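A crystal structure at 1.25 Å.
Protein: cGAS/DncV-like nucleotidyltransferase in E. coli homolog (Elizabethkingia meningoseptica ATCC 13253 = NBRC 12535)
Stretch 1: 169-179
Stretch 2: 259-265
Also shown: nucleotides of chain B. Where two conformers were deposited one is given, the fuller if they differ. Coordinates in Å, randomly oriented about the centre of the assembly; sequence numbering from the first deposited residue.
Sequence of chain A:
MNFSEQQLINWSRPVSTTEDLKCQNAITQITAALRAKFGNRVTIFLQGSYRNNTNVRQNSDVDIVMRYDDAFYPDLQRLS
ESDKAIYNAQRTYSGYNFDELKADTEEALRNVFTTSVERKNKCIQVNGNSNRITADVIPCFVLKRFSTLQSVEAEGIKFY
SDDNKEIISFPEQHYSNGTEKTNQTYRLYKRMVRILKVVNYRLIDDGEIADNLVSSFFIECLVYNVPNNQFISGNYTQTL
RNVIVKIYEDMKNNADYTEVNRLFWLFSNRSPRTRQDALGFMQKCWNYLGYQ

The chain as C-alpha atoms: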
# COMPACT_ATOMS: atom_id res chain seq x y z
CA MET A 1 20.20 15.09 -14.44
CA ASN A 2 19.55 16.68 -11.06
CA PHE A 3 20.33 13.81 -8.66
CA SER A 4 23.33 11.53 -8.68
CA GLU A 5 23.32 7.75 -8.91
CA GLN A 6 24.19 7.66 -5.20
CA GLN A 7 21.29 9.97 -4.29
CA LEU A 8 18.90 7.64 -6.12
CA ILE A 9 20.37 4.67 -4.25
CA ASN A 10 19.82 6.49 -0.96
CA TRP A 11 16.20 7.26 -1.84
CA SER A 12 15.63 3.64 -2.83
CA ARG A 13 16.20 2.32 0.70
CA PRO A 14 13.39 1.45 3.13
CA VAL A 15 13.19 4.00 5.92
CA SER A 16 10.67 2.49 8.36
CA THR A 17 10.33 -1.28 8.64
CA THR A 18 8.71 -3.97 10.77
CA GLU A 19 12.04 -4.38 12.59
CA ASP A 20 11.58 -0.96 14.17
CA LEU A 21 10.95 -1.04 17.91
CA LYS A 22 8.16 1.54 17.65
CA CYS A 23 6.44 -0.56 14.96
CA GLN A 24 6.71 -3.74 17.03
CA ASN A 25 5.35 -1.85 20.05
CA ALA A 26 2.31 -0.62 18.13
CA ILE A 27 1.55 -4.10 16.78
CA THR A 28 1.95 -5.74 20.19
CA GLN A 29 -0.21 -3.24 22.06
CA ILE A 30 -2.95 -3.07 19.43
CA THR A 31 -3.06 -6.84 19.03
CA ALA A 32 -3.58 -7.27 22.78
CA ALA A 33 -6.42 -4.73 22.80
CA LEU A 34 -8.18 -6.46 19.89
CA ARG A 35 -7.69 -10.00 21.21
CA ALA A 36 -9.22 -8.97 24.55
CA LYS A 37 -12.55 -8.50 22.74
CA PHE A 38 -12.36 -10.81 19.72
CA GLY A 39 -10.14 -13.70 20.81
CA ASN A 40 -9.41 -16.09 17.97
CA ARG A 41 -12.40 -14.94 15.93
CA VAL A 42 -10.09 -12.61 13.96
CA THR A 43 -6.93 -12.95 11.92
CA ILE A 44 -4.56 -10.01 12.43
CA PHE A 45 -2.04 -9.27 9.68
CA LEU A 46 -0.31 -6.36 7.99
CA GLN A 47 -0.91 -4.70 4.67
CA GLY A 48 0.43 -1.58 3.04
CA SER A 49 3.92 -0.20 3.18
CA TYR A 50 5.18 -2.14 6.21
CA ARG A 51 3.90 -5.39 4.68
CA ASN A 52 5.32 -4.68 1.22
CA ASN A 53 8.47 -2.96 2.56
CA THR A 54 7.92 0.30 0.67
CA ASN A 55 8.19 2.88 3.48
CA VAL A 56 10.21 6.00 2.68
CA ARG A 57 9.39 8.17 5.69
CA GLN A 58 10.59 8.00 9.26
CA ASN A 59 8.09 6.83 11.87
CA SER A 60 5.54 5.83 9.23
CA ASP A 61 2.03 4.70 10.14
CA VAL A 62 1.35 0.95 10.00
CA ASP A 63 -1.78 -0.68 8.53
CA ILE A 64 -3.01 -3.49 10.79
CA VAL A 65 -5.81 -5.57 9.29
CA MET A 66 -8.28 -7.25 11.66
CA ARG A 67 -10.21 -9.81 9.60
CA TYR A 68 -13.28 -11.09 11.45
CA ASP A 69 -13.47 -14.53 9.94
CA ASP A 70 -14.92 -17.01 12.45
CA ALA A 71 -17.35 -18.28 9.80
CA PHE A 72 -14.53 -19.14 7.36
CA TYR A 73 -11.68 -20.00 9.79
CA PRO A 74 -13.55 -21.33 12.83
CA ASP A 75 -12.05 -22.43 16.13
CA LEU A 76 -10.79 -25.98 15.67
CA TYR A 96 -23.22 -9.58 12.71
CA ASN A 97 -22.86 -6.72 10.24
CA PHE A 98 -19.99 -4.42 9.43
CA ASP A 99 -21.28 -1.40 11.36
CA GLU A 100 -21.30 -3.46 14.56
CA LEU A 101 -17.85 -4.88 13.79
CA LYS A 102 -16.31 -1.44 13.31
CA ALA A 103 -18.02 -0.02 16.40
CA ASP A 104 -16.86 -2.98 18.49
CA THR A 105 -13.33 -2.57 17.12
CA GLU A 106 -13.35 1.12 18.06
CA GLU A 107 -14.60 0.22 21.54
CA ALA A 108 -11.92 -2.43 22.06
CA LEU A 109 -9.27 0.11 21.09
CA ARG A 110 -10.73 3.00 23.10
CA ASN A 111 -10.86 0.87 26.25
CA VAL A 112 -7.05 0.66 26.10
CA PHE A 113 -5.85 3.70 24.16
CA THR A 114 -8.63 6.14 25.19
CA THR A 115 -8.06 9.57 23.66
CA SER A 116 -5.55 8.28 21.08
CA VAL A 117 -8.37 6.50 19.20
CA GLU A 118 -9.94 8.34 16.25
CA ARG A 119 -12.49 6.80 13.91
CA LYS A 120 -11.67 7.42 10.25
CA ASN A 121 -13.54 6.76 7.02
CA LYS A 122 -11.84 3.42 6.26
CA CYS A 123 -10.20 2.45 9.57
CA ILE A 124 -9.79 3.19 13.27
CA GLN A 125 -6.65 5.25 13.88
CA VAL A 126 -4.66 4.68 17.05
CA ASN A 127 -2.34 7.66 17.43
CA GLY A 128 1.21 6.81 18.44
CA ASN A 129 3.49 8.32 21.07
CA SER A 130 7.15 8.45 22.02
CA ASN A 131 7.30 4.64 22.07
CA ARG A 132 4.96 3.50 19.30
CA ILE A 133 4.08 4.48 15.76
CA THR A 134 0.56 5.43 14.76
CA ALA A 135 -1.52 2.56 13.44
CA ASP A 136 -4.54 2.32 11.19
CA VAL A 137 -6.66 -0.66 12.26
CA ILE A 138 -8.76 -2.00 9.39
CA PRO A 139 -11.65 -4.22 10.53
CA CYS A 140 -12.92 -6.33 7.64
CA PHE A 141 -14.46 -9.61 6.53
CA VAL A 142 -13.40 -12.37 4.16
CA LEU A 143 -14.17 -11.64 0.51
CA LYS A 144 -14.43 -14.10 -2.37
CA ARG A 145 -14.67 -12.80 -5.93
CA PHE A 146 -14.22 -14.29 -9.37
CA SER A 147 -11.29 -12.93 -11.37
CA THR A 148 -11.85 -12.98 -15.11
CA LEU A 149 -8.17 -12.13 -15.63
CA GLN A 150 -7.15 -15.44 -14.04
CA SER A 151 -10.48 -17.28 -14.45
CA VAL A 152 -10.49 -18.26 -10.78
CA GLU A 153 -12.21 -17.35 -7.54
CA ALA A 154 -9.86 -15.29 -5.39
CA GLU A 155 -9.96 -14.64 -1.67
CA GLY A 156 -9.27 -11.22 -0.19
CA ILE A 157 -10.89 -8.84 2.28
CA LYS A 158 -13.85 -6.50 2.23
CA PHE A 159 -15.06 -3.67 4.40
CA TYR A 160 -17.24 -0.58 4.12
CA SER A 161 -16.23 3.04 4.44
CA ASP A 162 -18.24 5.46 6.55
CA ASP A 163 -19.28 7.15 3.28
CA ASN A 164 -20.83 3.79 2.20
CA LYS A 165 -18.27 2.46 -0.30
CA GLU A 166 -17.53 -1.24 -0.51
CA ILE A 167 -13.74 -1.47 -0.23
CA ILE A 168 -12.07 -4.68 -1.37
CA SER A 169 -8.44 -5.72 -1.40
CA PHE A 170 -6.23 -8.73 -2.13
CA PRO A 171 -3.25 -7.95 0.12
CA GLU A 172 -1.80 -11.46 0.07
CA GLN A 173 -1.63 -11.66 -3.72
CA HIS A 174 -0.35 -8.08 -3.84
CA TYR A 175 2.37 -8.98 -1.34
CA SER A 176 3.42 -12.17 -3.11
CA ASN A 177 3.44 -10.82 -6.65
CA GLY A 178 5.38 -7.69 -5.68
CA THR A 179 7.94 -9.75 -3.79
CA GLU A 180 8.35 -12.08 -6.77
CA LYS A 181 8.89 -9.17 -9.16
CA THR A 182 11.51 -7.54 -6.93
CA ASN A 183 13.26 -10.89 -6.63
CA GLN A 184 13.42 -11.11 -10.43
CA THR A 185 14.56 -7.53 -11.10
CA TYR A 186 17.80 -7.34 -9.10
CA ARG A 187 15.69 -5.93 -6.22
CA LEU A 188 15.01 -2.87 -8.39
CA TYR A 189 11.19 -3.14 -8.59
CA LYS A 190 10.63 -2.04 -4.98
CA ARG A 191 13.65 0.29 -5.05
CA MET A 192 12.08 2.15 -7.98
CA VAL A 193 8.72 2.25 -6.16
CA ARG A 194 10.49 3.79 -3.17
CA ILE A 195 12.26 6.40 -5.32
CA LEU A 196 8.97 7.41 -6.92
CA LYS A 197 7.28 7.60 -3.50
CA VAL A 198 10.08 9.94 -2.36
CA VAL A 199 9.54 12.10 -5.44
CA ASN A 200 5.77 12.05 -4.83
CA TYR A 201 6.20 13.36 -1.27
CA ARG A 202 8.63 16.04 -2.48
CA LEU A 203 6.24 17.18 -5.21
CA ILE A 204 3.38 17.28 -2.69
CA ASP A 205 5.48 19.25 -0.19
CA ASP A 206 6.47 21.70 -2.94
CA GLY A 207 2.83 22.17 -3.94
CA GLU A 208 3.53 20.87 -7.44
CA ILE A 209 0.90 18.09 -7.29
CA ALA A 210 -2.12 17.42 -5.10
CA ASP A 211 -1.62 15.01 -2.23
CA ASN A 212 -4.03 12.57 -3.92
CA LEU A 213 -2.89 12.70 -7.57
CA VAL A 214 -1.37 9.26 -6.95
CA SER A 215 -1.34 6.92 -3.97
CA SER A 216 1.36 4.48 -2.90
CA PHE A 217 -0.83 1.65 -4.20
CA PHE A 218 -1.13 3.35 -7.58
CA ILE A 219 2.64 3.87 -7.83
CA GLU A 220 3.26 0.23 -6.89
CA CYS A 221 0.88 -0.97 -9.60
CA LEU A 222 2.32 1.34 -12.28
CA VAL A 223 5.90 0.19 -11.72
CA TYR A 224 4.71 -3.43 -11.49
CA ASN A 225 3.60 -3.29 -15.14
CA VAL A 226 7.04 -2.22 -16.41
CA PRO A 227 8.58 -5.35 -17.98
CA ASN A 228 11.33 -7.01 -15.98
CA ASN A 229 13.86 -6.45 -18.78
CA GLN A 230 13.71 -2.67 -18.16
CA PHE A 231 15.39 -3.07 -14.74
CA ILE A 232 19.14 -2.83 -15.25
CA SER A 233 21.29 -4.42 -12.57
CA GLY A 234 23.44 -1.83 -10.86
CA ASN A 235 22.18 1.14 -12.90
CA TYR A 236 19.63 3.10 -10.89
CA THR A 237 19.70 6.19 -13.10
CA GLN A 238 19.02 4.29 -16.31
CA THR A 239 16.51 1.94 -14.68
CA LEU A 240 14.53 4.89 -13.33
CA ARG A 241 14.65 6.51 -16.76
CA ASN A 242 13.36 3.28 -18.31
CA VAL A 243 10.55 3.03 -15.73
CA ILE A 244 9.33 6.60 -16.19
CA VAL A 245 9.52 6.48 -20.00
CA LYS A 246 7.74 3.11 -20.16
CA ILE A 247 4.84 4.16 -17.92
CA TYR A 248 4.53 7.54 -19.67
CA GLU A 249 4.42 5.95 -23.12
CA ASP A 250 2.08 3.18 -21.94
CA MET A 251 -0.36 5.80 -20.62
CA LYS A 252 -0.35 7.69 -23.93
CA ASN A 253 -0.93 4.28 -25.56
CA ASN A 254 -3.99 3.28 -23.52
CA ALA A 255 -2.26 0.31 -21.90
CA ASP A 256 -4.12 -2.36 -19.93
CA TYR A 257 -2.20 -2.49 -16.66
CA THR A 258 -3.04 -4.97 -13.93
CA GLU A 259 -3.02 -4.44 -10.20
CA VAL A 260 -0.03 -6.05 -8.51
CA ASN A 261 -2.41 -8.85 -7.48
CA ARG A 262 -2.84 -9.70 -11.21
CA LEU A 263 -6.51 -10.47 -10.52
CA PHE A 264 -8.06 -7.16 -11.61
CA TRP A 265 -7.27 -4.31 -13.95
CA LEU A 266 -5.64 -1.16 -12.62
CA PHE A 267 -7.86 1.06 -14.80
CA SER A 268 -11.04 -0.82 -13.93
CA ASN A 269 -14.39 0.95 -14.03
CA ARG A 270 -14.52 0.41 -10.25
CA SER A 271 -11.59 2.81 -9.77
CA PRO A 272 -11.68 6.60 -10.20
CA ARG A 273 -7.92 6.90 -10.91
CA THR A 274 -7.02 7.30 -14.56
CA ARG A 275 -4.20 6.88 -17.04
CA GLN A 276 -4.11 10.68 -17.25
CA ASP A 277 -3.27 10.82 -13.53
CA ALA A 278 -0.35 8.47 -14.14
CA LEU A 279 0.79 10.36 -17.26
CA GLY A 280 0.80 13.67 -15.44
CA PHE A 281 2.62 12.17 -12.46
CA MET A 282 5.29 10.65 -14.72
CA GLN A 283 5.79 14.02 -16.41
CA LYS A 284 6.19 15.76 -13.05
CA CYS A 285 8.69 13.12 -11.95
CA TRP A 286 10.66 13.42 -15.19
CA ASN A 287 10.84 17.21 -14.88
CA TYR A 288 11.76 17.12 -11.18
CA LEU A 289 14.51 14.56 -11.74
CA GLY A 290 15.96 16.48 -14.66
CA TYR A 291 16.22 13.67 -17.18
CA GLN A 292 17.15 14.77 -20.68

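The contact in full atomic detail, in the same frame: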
# COMPACT_ATOMS: atom_id res chain seq x y z
N SER A 169 -9.88 -5.68 -1.24
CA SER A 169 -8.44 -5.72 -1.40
C SER A 169 -8.01 -7.18 -1.43
O SER A 169 -8.68 -8.05 -0.89
CB SER A 169 -7.74 -4.96 -0.25
OG SER A 169 -6.37 -4.75 -0.54
N PHE A 170 -6.86 -7.41 -2.05
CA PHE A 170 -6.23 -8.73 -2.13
C PHE A 170 -4.79 -8.58 -1.66
O PHE A 170 -3.84 -8.72 -2.44
CB PHE A 170 -6.34 -9.31 -3.55
CG PHE A 170 -7.77 -9.51 -3.95
CD1 PHE A 170 -8.48 -8.50 -4.56
CD2 PHE A 170 -8.42 -10.69 -3.66
CE1 PHE A 170 -9.80 -8.66 -4.89
CE2 PHE A 170 -9.76 -10.87 -4.00
CZ PHE A 170 -10.45 -9.85 -4.60
N PRO A 171 -4.60 -8.27 -0.37
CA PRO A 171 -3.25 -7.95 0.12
C PRO A 171 -2.28 -9.09 0.02
O PRO A 171 -1.08 -8.84 -0.12
CB PRO A 171 -3.49 -7.53 1.58
CG PRO A 171 -4.83 -8.17 1.96
CD PRO A 171 -5.64 -8.09 0.68
N GLU A 172 -2.73 -10.34 0.14
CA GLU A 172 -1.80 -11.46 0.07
C GLU A 172 -1.23 -11.60 -1.33
O GLU A 172 -0.02 -11.77 -1.51
CB GLU A 172 -2.49 -12.75 0.52
CG GLU A 172 -3.00 -12.70 1.95
CD GLU A 172 -1.90 -12.44 2.95
OE1 GLU A 172 -0.80 -12.99 2.78
OE2 GLU A 172 -2.13 -11.69 3.93
N GLN A 173 -2.09 -11.55 -2.34
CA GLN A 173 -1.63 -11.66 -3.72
C GLN A 173 -0.79 -10.45 -4.12
O GLN A 173 0.19 -10.59 -4.87
CB GLN A 173 -2.85 -11.82 -4.63
CG GLN A 173 -3.68 -13.08 -4.35
CD GLN A 173 -4.83 -12.93 -3.34
OE1 GLN A 173 -4.79 -12.09 -2.45
NE2 GLN A 173 -5.84 -13.78 -3.47
N HIS A 174 -1.17 -9.27 -3.66
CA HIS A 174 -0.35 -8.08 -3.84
C HIS A 174 1.04 -8.28 -3.25
O HIS A 174 2.06 -8.02 -3.91
CB HIS A 174 -1.05 -6.91 -3.16
CG HIS A 174 -0.35 -5.60 -3.31
ND1 HIS A 174 -0.77 -4.64 -4.19
CD2 HIS A 174 0.73 -5.09 -2.67
CE1 HIS A 174 0.03 -3.59 -4.11
NE2 HIS A 174 0.95 -3.84 -3.19
N TYR A 175 1.09 -8.74 -2.00
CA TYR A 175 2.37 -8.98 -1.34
C TYR A 175 3.21 -9.97 -2.14
O TYR A 175 4.38 -9.71 -2.46
CB TYR A 175 2.15 -9.49 0.10
CG TYR A 175 3.46 -10.02 0.63
CD1 TYR A 175 4.43 -9.14 1.10
CD2 TYR A 175 3.76 -11.37 0.59
CE1 TYR A 175 5.66 -9.59 1.53
CE2 TYR A 175 5.00 -11.84 1.02
CZ TYR A 175 5.93 -10.94 1.48
OH TYR A 175 7.17 -11.36 1.90
N SER A 176 2.63 -11.11 -2.49
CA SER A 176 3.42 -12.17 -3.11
C SER A 176 3.91 -11.78 -4.49
O SER A 176 5.07 -12.03 -4.84
CB SER A 176 2.58 -13.44 -3.19
OG SER A 176 2.25 -13.87 -1.88
N ASN A 177 3.04 -11.18 -5.30
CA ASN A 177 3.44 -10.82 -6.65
C ASN A 177 4.50 -9.71 -6.65
O ASN A 177 5.42 -9.73 -7.47
CB ASN A 177 2.23 -10.42 -7.49
CG ASN A 177 1.38 -11.61 -7.87
OD1 ASN A 177 1.79 -12.76 -7.71
ND2 ASN A 177 0.19 -11.33 -8.39
N GLY A 178 4.38 -8.74 -5.74
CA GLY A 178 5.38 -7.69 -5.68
C GLY A 178 6.72 -8.22 -5.22
O GLY A 178 7.78 -7.81 -5.71
N THR A 179 6.70 -9.14 -4.26
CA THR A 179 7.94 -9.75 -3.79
C THR A 179 8.59 -10.55 -4.90
O THR A 179 9.81 -10.45 -5.11
CB THR A 179 7.62 -10.62 -2.57
OG1 THR A 179 7.13 -9.79 -1.51
CG2 THR A 179 8.84 -11.37 -2.08
N GLU A 259 -3.48 -4.62 -11.57
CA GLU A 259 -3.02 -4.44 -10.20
C GLU A 259 -1.89 -5.41 -9.94
O GLU A 259 -1.69 -6.37 -10.67
CB GLU A 259 -4.19 -4.64 -9.23
CG GLU A 259 -5.26 -3.56 -9.41
CD GLU A 259 -6.39 -3.60 -8.40
OE1 GLU A 259 -6.53 -4.61 -7.68
OE2 GLU A 259 -7.15 -2.61 -8.32
N VAL A 260 -1.11 -5.14 -8.89
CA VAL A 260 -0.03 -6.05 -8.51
C VAL A 260 -0.58 -7.45 -8.28
O VAL A 260 0.08 -8.44 -8.58
CB VAL A 260 0.73 -5.53 -7.27
CG1 VAL A 260 1.82 -6.51 -6.89
CG2 VAL A 260 1.32 -4.15 -7.53
N ASN A 261 -1.81 -7.55 -7.75
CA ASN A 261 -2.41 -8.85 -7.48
C ASN A 261 -2.68 -9.66 -8.74
O ASN A 261 -2.96 -10.85 -8.63
CB ASN A 261 -3.69 -8.68 -6.65
CG ASN A 261 -4.74 -7.83 -7.33
OD1 ASN A 261 -5.02 -7.98 -8.51
ND2 ASN A 261 -5.33 -6.92 -6.57
N ARG A 262 -2.63 -9.04 -9.92
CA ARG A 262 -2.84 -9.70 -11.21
C ARG A 262 -4.23 -10.31 -11.36
O ARG A 262 -4.46 -11.11 -12.28
CB ARG A 262 -1.77 -10.76 -11.52
CG ARG A 262 -0.45 -10.16 -11.96
CD ARG A 262 0.48 -11.21 -12.53
NE ARG A 262 1.39 -10.62 -13.51
CZ ARG A 262 2.58 -11.13 -13.83
NH1 ARG A 262 3.02 -12.23 -13.24
NH2 ARG A 262 3.33 -10.51 -14.73
N LEU A 263 -5.15 -9.95 -10.48
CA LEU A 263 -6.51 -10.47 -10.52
C LEU A 263 -7.48 -9.50 -11.15
O LEU A 263 -8.53 -9.93 -11.65
CB LEU A 263 -6.99 -10.78 -9.10
CG LEU A 263 -6.26 -11.92 -8.41
CD1 LEU A 263 -6.53 -11.88 -6.92
CD2 LEU A 263 -6.69 -13.25 -9.00
N PHE A 264 -7.17 -8.20 -11.13
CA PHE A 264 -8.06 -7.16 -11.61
C PHE A 264 -7.24 -6.09 -12.30
O PHE A 264 -6.03 -5.97 -12.09
CB PHE A 264 -8.89 -6.62 -10.45
CG PHE A 264 -9.78 -7.66 -9.85
CD1 PHE A 264 -10.98 -7.99 -10.45
CD2 PHE A 264 -9.38 -8.37 -8.73
CE1 PHE A 264 -11.79 -8.97 -9.94
CE2 PHE A 264 -10.19 -9.36 -8.21
CZ PHE A 264 -11.39 -9.66 -8.81
N TRP A 265 -7.92 -5.35 -13.17
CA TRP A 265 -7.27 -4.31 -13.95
C TRP A 265 -7.05 -3.07 -13.10
O TRP A 265 -7.90 -2.68 -12.30
CB TRP A 265 -8.16 -3.92 -15.13
CG TRP A 265 -8.39 -4.96 -16.17
CD1 TRP A 265 -9.59 -5.52 -16.51
CD2 TRP A 265 -7.41 -5.56 -17.02
NE1 TRP A 265 -9.41 -6.43 -17.51
CE2 TRP A 265 -8.08 -6.48 -17.85
CE3 TRP A 265 -6.02 -5.42 -17.17
CZ2 TRP A 265 -7.42 -7.25 -18.80
CZ3 TRP A 265 -5.37 -6.19 -18.11
CH2 TRP A 265 -6.07 -7.09 -18.92
P A B 2 -6.58 5.89 2.26
OP1 A B 2 -7.86 5.41 1.68
OP2 A B 2 -6.51 7.27 2.83
O5' A B 2 -6.15 4.87 3.41
C5' A B 2 -6.74 4.92 4.70
C4' A B 2 -6.65 3.60 5.41
O4' A B 2 -7.52 2.65 4.75
C3' A B 2 -5.26 2.97 5.42
O3' A B 2 -5.04 2.26 6.64
C2' A B 2 -5.31 1.99 4.25
O2' A B 2 -4.43 0.89 4.36
C1' A B 2 -6.77 1.55 4.27
N9 A B 2 -7.28 1.20 2.94
C8 A B 2 -7.60 2.07 1.93
N7 A B 2 -8.02 1.48 0.84
C5 A B 2 -7.96 0.13 1.15
C6 A B 2 -8.27 -1.03 0.41
N6 A B 2 -8.72 -1.03 -0.84
N1 A B 2 -8.10 -2.20 1.04
C2 A B 2 -7.65 -2.23 2.29
N3 A B 2 -7.33 -1.22 3.09
C4 A B 2 -7.51 -0.05 2.45
O HOH W 1 -5.06 -5.64 -3.85
O HOH W 2 -2.66 -5.30 -6.08

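The contact joins the first turns of a helix to a compact loop further along the chain; the closest pair in sequence that touches is 82 residues apart, and the two stretches bury 442 Å² of surface between them. Ser169, just ahead of the helix, points its CA-to-CB bond away from the loop and belongs to a different neighbour: its CB lies 3.1 Å from N1 of the adenosine monophosphate A2 of chain B.

Phe170, at the N-cap position, turns toward the loop and supplies one apolar part of the contact. Its ring has CD1 of Leu263 over one face, with Phe170 CD2 and Leu263 CD1 4.0 Å apart. Phe264 approaches obliquely, Phe170 CE1 lying 3.4 Å from Phe264 CE2. These two rings are nearly parallel, at 28°, but slid so far apart, with centroids separated by 5.4 Å, that they barely overlap. The backbone of Phe170 is also used: its N donates to water 1 over 3.1 Å, and the same water accepts from ND2 of Asn261 at 3.0 Å, so one water oxygen bridges the two stretches. Pro171, the first helical residue, faces away; proline fits here because the first turn of a helix does not need its backbone NH for an internal bond.

Gln173 again points toward the loop, with Gln173 CB 3.8 Å from Asn261 CB and Gln173 NE2 4.0 Å from Leu263 CD1. Next to it the backbones come closest, the CA atoms of His174 and Asn261 being 4.3 Å apart. Asn261 serves both sides: it packs against the helix and also braces its own loop. Its OD1 accepts from N of Leu263 at 2.8 Å, and its ND2 donates to OE1 of Glu259 at 2.8 Å. Both bonds help to brace the type I turn from Glu259 to Arg262 and the residue after it.

His174 combines an apolar face with a polar edge. Val260 CG1 sits over the imidazole, 4.3 Å from the ring centroid and 13° off its normal, a CH-pi contact, while ND1 of His174 is hydrogen-bonded to water 2 at 2.8 Å. Water 2 accepts from N of Asn261 at 2.9 Å, making a second bridge.

Tyr175 and Ser176 make no contact with the loop. One turn after Gln173, Asn177 returns to it and forms the only direct hydrogen bond of the contact, from its ND2 to O of Val260, at 2.9 Å and an angle of 157°. An amide suits the place because it can offer an NH to a turn carbonyl. O of Asn261 is also near, 3.2 Å from Asn177 ND2, but the angle is poor. Finally, Gly178 brings its N to 3.6 Å from Val260 CG1, and Thr179 lies out of reach.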